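Local coordinates for nisin biosynthesis protein NisC (Lactococcus lactis subsp. lactis, PDB 2G0D) that cyclises the dehydrated nisin precursor, probably using a zinc ion to activate substrate cysteine thiols that close the thioether rings, at residues Leu126-Asp135 / Ser178-Met187; Gly139-Leu147 / Lys159-Ser167. All coordinates share one frame; numbering follows the deposited sequence.

In the fold
The two contacts lie side by side in the alpha toroid of NisC, their centres about 16 Å apart. Along the chain the order is 126-135, 139-147, 159-167, 178-187, so contact 2 falls wholly between the two halves of contact 1. Contact 1 joins two mostly irregular segments and reaches toward the zinc site. Contact 2 is the buried pairing of helices 140-147 and 156-168. The short helix 131-134 leads into helix 140-147, and Y134 O is probably hydrogen-bonded to S141 OG at that junction. The loops of contact 1 are thereby tied to the helical framework of contact 2.

Contact 1. Residues Leu126-Asp135 / Ser178-Met187; sequences LENITPPDYD and SLYIKSENQM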
# COMPACT_ATOMS: atom_id res chain seq x y z
N LEU A 126 16.92 -16.50 5.00
CA LEU A 126 16.13 -16.13 6.18
C LEU A 126 16.93 -15.43 7.29
O LEU A 126 16.38 -14.61 8.04
CB LEU A 126 15.40 -17.36 6.73
CG LEU A 126 14.48 -17.25 7.95
CD1 LEU A 126 13.24 -16.43 7.65
CD2 LEU A 126 14.10 -18.64 8.40
N GLU A 127 18.23 -15.74 7.40
CA GLU A 127 19.11 -15.10 8.38
C GLU A 127 19.28 -13.59 8.14
O GLU A 127 19.58 -12.84 9.07
CB GLU A 127 20.49 -15.77 8.42
CG GLU A 127 20.51 -17.09 9.18
CD GLU A 127 21.91 -17.52 9.59
OE1 GLU A 127 22.88 -16.76 9.35
OE2 GLU A 127 22.04 -18.62 10.15
N ASN A 128 19.07 -13.17 6.89
CA ASN A 128 19.26 -11.77 6.47
C ASN A 128 17.94 -11.08 6.17
O ASN A 128 17.91 -10.01 5.53
CB ASN A 128 20.20 -11.70 5.26
CG ASN A 128 21.56 -12.34 5.52
OD1 ASN A 128 22.12 -12.18 6.61
ND2 ASN A 128 22.09 -13.06 4.53
N ILE A 129 16.84 -11.68 6.65
CA ILE A 129 15.48 -11.18 6.39
C ILE A 129 15.29 -9.74 6.87
O ILE A 129 15.56 -9.41 8.03
CB ILE A 129 14.36 -12.13 6.91
CG1 ILE A 129 12.98 -11.71 6.36
CG2 ILE A 129 14.37 -12.23 8.44
CD1 ILE A 129 11.84 -12.67 6.69
N THR A 130 14.83 -8.90 5.94
CA THR A 130 14.64 -7.48 6.14
C THR A 130 13.28 -7.12 5.52
O THR A 130 12.79 -7.87 4.66
CB THR A 130 15.82 -6.71 5.50
OG1 THR A 130 15.65 -5.30 5.69
CG2 THR A 130 15.98 -7.02 4.01
N PRO A 131 12.62 -6.02 5.98
CA PRO A 131 11.26 -5.74 5.45
C PRO A 131 11.07 -5.71 3.92
O PRO A 131 10.10 -6.31 3.45
CB PRO A 131 10.88 -4.41 6.11
CG PRO A 131 11.64 -4.42 7.40
CD PRO A 131 13.00 -5.03 7.01
N PRO A 132 11.96 -5.04 3.15
CA PRO A 132 11.77 -5.03 1.69
C PRO A 132 11.66 -6.41 1.05
O PRO A 132 11.28 -6.49 -0.11
CB PRO A 132 13.05 -4.34 1.16
CG PRO A 132 13.53 -3.54 2.28
CD PRO A 132 13.16 -4.27 3.53
N ASP A 133 11.97 -7.48 1.79
CA ASP A 133 11.82 -8.85 1.28
C ASP A 133 10.35 -9.22 1.08
O ASP A 133 9.98 -9.76 0.05
CB ASP A 133 12.46 -9.89 2.21
CG ASP A 133 13.99 -9.87 2.17
OD1 ASP A 133 14.59 -9.57 1.11
OD2 ASP A 133 14.59 -10.20 3.22
N TYR A 134 9.52 -8.92 2.08
CA TYR A 134 8.15 -9.44 2.14
C TYR A 134 7.10 -8.33 2.08
O TYR A 134 5.91 -8.63 1.90
CB TYR A 134 7.96 -10.25 3.43
CG TYR A 134 8.14 -9.40 4.67
CD1 TYR A 134 9.37 -9.38 5.35
CD2 TYR A 134 7.11 -8.59 5.13
CE1 TYR A 134 9.54 -8.58 6.48
CE2 TYR A 134 7.29 -7.77 6.25
CZ TYR A 134 8.50 -7.77 6.92
OH TYR A 134 8.65 -6.97 8.03
N ASP A 135 7.53 -7.07 2.26
CA ASP A 135 6.60 -5.96 2.57
C ASP A 135 5.81 -5.40 1.40
O ASP A 135 5.90 -5.87 0.28
CB ASP A 135 7.28 -4.86 3.45
CG ASP A 135 8.16 -3.87 2.67
OD1 ASP A 135 8.87 -3.06 3.31
OD2 ASP A 135 8.15 -3.88 1.42
N SER A 178 9.97 -16.30 12.80
CA SER A 178 10.35 -15.93 11.40
C SER A 178 10.43 -14.48 10.88
O SER A 178 11.48 -14.07 10.37
CB SER A 178 9.70 -16.85 10.36
OG SER A 178 10.23 -18.18 10.45
N LEU A 179 9.33 -13.73 10.97
CA LEU A 179 9.27 -12.36 10.43
C LEU A 179 10.10 -11.38 11.25
O LEU A 179 10.20 -10.19 10.91
CB LEU A 179 7.81 -11.89 10.36
N TYR A 180 10.70 -11.87 12.33
CA TYR A 180 11.50 -11.04 13.21
C TYR A 180 12.67 -10.44 12.46
O TYR A 180 13.32 -11.13 11.68
CB TYR A 180 12.02 -11.85 14.39
CG TYR A 180 12.50 -11.01 15.56
CD1 TYR A 180 13.85 -10.69 15.70
CD2 TYR A 180 11.60 -10.55 16.51
CE1 TYR A 180 14.29 -9.93 16.79
CE2 TYR A 180 12.03 -9.78 17.60
CZ TYR A 180 13.38 -9.48 17.74
OH TYR A 180 13.81 -8.72 18.82
N ILE A 181 12.91 -9.14 12.67
CA ILE A 181 13.98 -8.44 11.99
C ILE A 181 15.07 -8.15 13.00
O ILE A 181 14.81 -7.52 14.04
CB ILE A 181 13.51 -7.09 11.35
CG1 ILE A 181 12.28 -7.29 10.45
CG2 ILE A 181 14.64 -6.42 10.57
CD1 ILE A 181 12.51 -8.19 9.22
N LYS A 182 16.28 -8.64 12.70
CA LYS A 182 17.46 -8.35 13.53
C LYS A 182 17.84 -6.87 13.39
O LYS A 182 17.56 -6.22 12.37
CB LYS A 182 18.62 -9.28 13.15
N SER A 183 18.47 -6.33 14.44
CA SER A 183 18.80 -4.90 14.52
C SER A 183 19.56 -4.47 13.27
O SER A 183 19.31 -3.38 12.72
CB SER A 183 19.65 -4.63 15.76
OG SER A 183 19.75 -3.24 16.01
N GLU A 184 20.45 -5.36 12.83
CA GLU A 184 21.35 -5.15 11.69
C GLU A 184 20.63 -5.08 10.34
O GLU A 184 21.14 -4.48 9.40
CB GLU A 184 22.42 -6.27 11.67
CG GLU A 184 21.89 -7.67 11.31
CD GLU A 184 22.58 -8.80 12.07
OE1 GLU A 184 22.19 -9.05 13.23
OE2 GLU A 184 23.50 -9.44 11.50
N ASN A 185 19.45 -5.71 10.26
CA ASN A 185 18.67 -5.83 9.02
C ASN A 185 17.48 -4.85 9.01
O ASN A 185 16.55 -4.99 8.22
CB ASN A 185 18.20 -7.29 8.80
CG ASN A 185 19.37 -8.28 8.55
OD1 ASN A 185 20.24 -8.05 7.70
ND2 ASN A 185 19.35 -9.40 9.25
N GLN A 186 17.51 -3.87 9.91
CA GLN A 186 16.49 -2.80 9.92
C GLN A 186 16.77 -1.90 8.72
O GLN A 186 17.91 -1.85 8.24
CB GLN A 186 16.53 -1.99 11.23
CG GLN A 186 16.11 -2.75 12.51
CD GLN A 186 14.60 -3.03 12.61
OE1 GLN A 186 13.77 -2.30 12.06
NE2 GLN A 186 14.26 -4.08 13.34
N MET A 187 15.74 -1.22 8.22
CA MET A 187 15.83 -0.48 6.95
C MET A 187 16.72 0.77 7.00
O MET A 187 17.19 1.27 5.96
CB MET A 187 14.44 -0.10 6.47
CG MET A 187 13.62 -1.29 6.01
SD MET A 187 11.97 -0.80 5.48
CE MET A 187 11.17 -0.55 7.06
O HOH W 1 8.80 -8.04 10.73
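The backbone carbonyl of N185 accepts the hydroxyl of T130, with OG1 2.7 Å from N185 O. The C=O...donor angle is 150°, and the hydroxyl lies somewhat off the carbonyl plane. A chi1 of -180° puts OG1 of T130 beside its own carbonyl carbon and turns the hydroxyl to N185. The backbone N of T130 donates to D133 OD2 at 3.0 Å, from above the carboxylate plane. The N185 side chain lies along residues 127-130, its CB 3.5 Å from I129 O. I181 reaches in with CD1, which stands 3.5 Å from I129 O and also touches the P131 ring. I181 CD1 also meets the Y134 ring at its edge, near the ring plane, 4.1 Å from Y134 CE1. P131 O lies over the centre of one face of that ring. M187 lays SD 3.8 Å from P131 CB, and its bend at chi3 turns CE toward P131 CG, while its CG passes P132 CD. One water links Y134 OH to L179 O and donates to the carbonyl. D135 is held by H206 through OD1. The M187 side chain is about 10 Å from the zinc ion bound by C278, C324 and H325. One direct hydroxyl bond and a water bridge fix the two loops, and proline, isoleucine and methionine contacts fill in between them near the metal site.

Contact 2. Residues Gly139-Leu147 / Lys159-Ser167; sequences GLSGILSYL and KILIINFLS
Helix 140-147 and the 159-167 part of helix 156-168 run roughly antiparallel, at 148° between their directions, with their axes 10.4 Å apart at closest approach. L144 is the central knob. Its side chain sits in a hole formed by K159, I162, I163 and L166. A chi1 of -174° swings the two branches of L144 into this hole, where they part. L144 CD2 packs 3.5 Å from I162 CG2 and touches I163 CG1 and L166 CD1, while CD1 rests against K159 CG. I162 points back between L144 and L147. I162 CD1 meets L147 CD1 at 3.5 Å, a tight fit for two methyl groups. One turn before L144, L140 sends CD1 obliquely to the F165 ring, 3.4 Å from F165 CD2, and its CB touches L166 CD2. S141 lies next to L166, its OG 3.7 Å from L166 CD1; the same OG bonds to Y134 O. At the far end K159 stretches out fully beyond CG. This carries K159 CE to 3.2 Å from L147 O, and the ammonium group bonds to I150 O, in the connection between the helices. The wider setting is helical as well. I162 and F165 also touch helix 100-122, and S141 and L166 touch I214 of helix 208-221. L144 thus packs as a knob into a hole in an antiparallel pair of neighbouring helices, and such pairs are consistent with the alpha-toroid fold of LanC-type cyclases.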
# COMPACT_ATOMS: atom_id res chain seq x y z
N GLY A 139 8.58 -5.23 -1.24
CA GLY A 139 8.61 -6.70 -1.21
C GLY A 139 7.43 -7.41 -1.88
O GLY A 139 6.67 -6.81 -2.62
N LEU A 140 7.29 -8.69 -1.57
CA LEU A 140 6.42 -9.60 -2.30
C LEU A 140 4.94 -9.33 -2.07
O LEU A 140 4.12 -9.61 -2.96
CB LEU A 140 6.75 -11.06 -1.94
CG LEU A 140 8.13 -11.63 -2.35
CD1 LEU A 140 8.25 -13.12 -2.06
CD2 LEU A 140 8.43 -11.39 -3.81
N SER A 141 4.58 -8.84 -0.88
CA SER A 141 3.17 -8.52 -0.56
C SER A 141 2.60 -7.47 -1.53
O SER A 141 1.53 -7.67 -2.13
CB SER A 141 3.03 -8.00 0.87
OG SER A 141 3.21 -9.03 1.81
N GLY A 142 3.34 -6.38 -1.70
CA GLY A 142 3.01 -5.33 -2.66
C GLY A 142 2.94 -5.84 -4.10
O GLY A 142 2.03 -5.50 -4.84
N ILE A 143 3.91 -6.66 -4.49
CA ILE A 143 3.91 -7.27 -5.83
C ILE A 143 2.67 -8.14 -6.04
O ILE A 143 2.03 -8.03 -7.09
CB ILE A 143 5.21 -8.07 -6.10
CG1 ILE A 143 6.38 -7.11 -6.29
CG2 ILE A 143 5.06 -9.00 -7.33
CD1 ILE A 143 7.79 -7.79 -6.43
N LEU A 144 2.33 -8.96 -5.05
CA LEU A 144 1.12 -9.81 -5.09
C LEU A 144 -0.16 -8.97 -5.22
O LEU A 144 -1.11 -9.36 -5.89
CB LEU A 144 1.11 -10.72 -3.85
CG LEU A 144 0.03 -11.81 -3.70
CD1 LEU A 144 -0.04 -12.73 -4.94
CD2 LEU A 144 0.28 -12.61 -2.47
N SER A 145 -0.18 -7.80 -4.60
CA SER A 145 -1.35 -6.90 -4.68
C SER A 145 -1.69 -6.61 -6.14
O SER A 145 -2.85 -6.74 -6.56
CB SER A 145 -1.09 -5.58 -3.94
OG SER A 145 -2.29 -4.83 -3.86
N TYR A 146 -0.66 -6.20 -6.89
CA TYR A 146 -0.76 -6.01 -8.33
C TYR A 146 -1.09 -7.31 -9.07
O TYR A 146 -2.03 -7.33 -9.88
CB TYR A 146 0.52 -5.40 -8.94
CG TYR A 146 0.54 -5.53 -10.46
CD1 TYR A 146 -0.27 -4.72 -11.27
CD2 TYR A 146 1.32 -6.49 -11.08
CE1 TYR A 146 -0.29 -4.87 -12.66
CE2 TYR A 146 1.31 -6.66 -12.48
CZ TYR A 146 0.48 -5.86 -13.26
OH TYR A 146 0.48 -6.01 -14.64
N LEU A 147 -0.35 -8.39 -8.78
CA LEU A 147 -0.55 -9.68 -9.49
C LEU A 147 -1.98 -10.17 -9.43
O LEU A 147 -2.50 -10.65 -10.43
CB LEU A 147 0.43 -10.77 -9.03
CG LEU A 147 1.91 -10.51 -9.38
CD1 LEU A 147 2.82 -11.53 -8.66
CD2 LEU A 147 2.16 -10.53 -10.89
N LYS A 159 1.50 -16.91 -8.08
CA LYS A 159 0.67 -16.43 -6.96
C LYS A 159 0.79 -17.35 -5.76
O LYS A 159 1.02 -16.90 -4.65
CB LYS A 159 -0.77 -16.28 -7.40
CG LYS A 159 -1.03 -14.98 -8.18
CD LYS A 159 -2.43 -14.99 -8.84
CE LYS A 159 -2.57 -13.76 -9.72
NZ LYS A 159 -3.89 -13.69 -10.38
N ILE A 160 0.70 -18.65 -6.03
CA ILE A 160 0.76 -19.69 -5.01
C ILE A 160 2.16 -19.77 -4.38
O ILE A 160 2.30 -19.94 -3.17
CB ILE A 160 0.26 -21.03 -5.61
CG1 ILE A 160 -1.27 -21.00 -5.65
CG2 ILE A 160 0.79 -22.25 -4.85
CD1 ILE A 160 -1.84 -21.78 -6.84
N LEU A 161 3.19 -19.62 -5.22
CA LEU A 161 4.58 -19.56 -4.79
C LEU A 161 4.81 -18.43 -3.79
O LEU A 161 5.43 -18.65 -2.74
CB LEU A 161 5.54 -19.41 -5.99
CG LEU A 161 7.04 -19.43 -5.69
CD1 LEU A 161 7.58 -20.87 -5.55
CD2 LEU A 161 7.81 -18.67 -6.80
N ILE A 162 4.33 -17.23 -4.12
CA ILE A 162 4.40 -16.05 -3.21
C ILE A 162 3.58 -16.27 -1.92
O ILE A 162 4.06 -16.04 -0.80
CB ILE A 162 3.87 -14.77 -3.90
CG1 ILE A 162 4.81 -14.30 -5.02
CG2 ILE A 162 3.64 -13.65 -2.91
CD1 ILE A 162 4.17 -13.31 -5.99
N ILE A 163 2.34 -16.71 -2.09
CA ILE A 163 1.44 -16.99 -0.95
C ILE A 163 2.08 -17.99 0.03
O ILE A 163 2.09 -17.74 1.24
CB ILE A 163 0.05 -17.46 -1.44
CG1 ILE A 163 -0.79 -16.26 -1.89
CG2 ILE A 163 -0.73 -18.25 -0.33
CD1 ILE A 163 -1.85 -16.64 -2.91
N ASN A 164 2.61 -19.09 -0.50
CA ASN A 164 3.27 -20.11 0.35
C ASN A 164 4.51 -19.55 1.04
O ASN A 164 4.73 -19.80 2.22
CB ASN A 164 3.65 -21.35 -0.45
CG ASN A 164 2.48 -22.28 -0.73
OD1 ASN A 164 1.37 -22.06 -0.25
ND2 ASN A 164 2.73 -23.33 -1.52
N PHE A 165 5.29 -18.77 0.29
CA PHE A 165 6.48 -18.12 0.84
C PHE A 165 6.16 -17.12 1.96
O PHE A 165 6.82 -17.14 3.02
CB PHE A 165 7.27 -17.44 -0.28
CG PHE A 165 8.43 -16.62 0.21
CD1 PHE A 165 9.69 -17.20 0.35
CD2 PHE A 165 8.26 -15.28 0.53
CE1 PHE A 165 10.77 -16.44 0.80
CE2 PHE A 165 9.33 -14.51 0.98
CZ PHE A 165 10.58 -15.10 1.11
N LEU A 166 5.17 -16.25 1.75
CA LEU A 166 4.72 -15.36 2.82
C LEU A 166 4.21 -16.11 4.07
O LEU A 166 4.65 -15.82 5.18
CB LEU A 166 3.68 -14.34 2.30
CG LEU A 166 4.11 -13.37 1.19
CD1 LEU A 166 2.91 -12.54 0.59
CD2 LEU A 166 5.26 -12.46 1.65
N SER A 167 3.26 -17.03 3.89
CA SER A 167 2.69 -17.82 5.01
C SER A 167 3.77 -18.48 5.86
O SER A 167 3.71 -18.45 7.09
CB SER A 167 1.74 -18.92 4.50
OG SER A 167 0.69 -18.36 3.72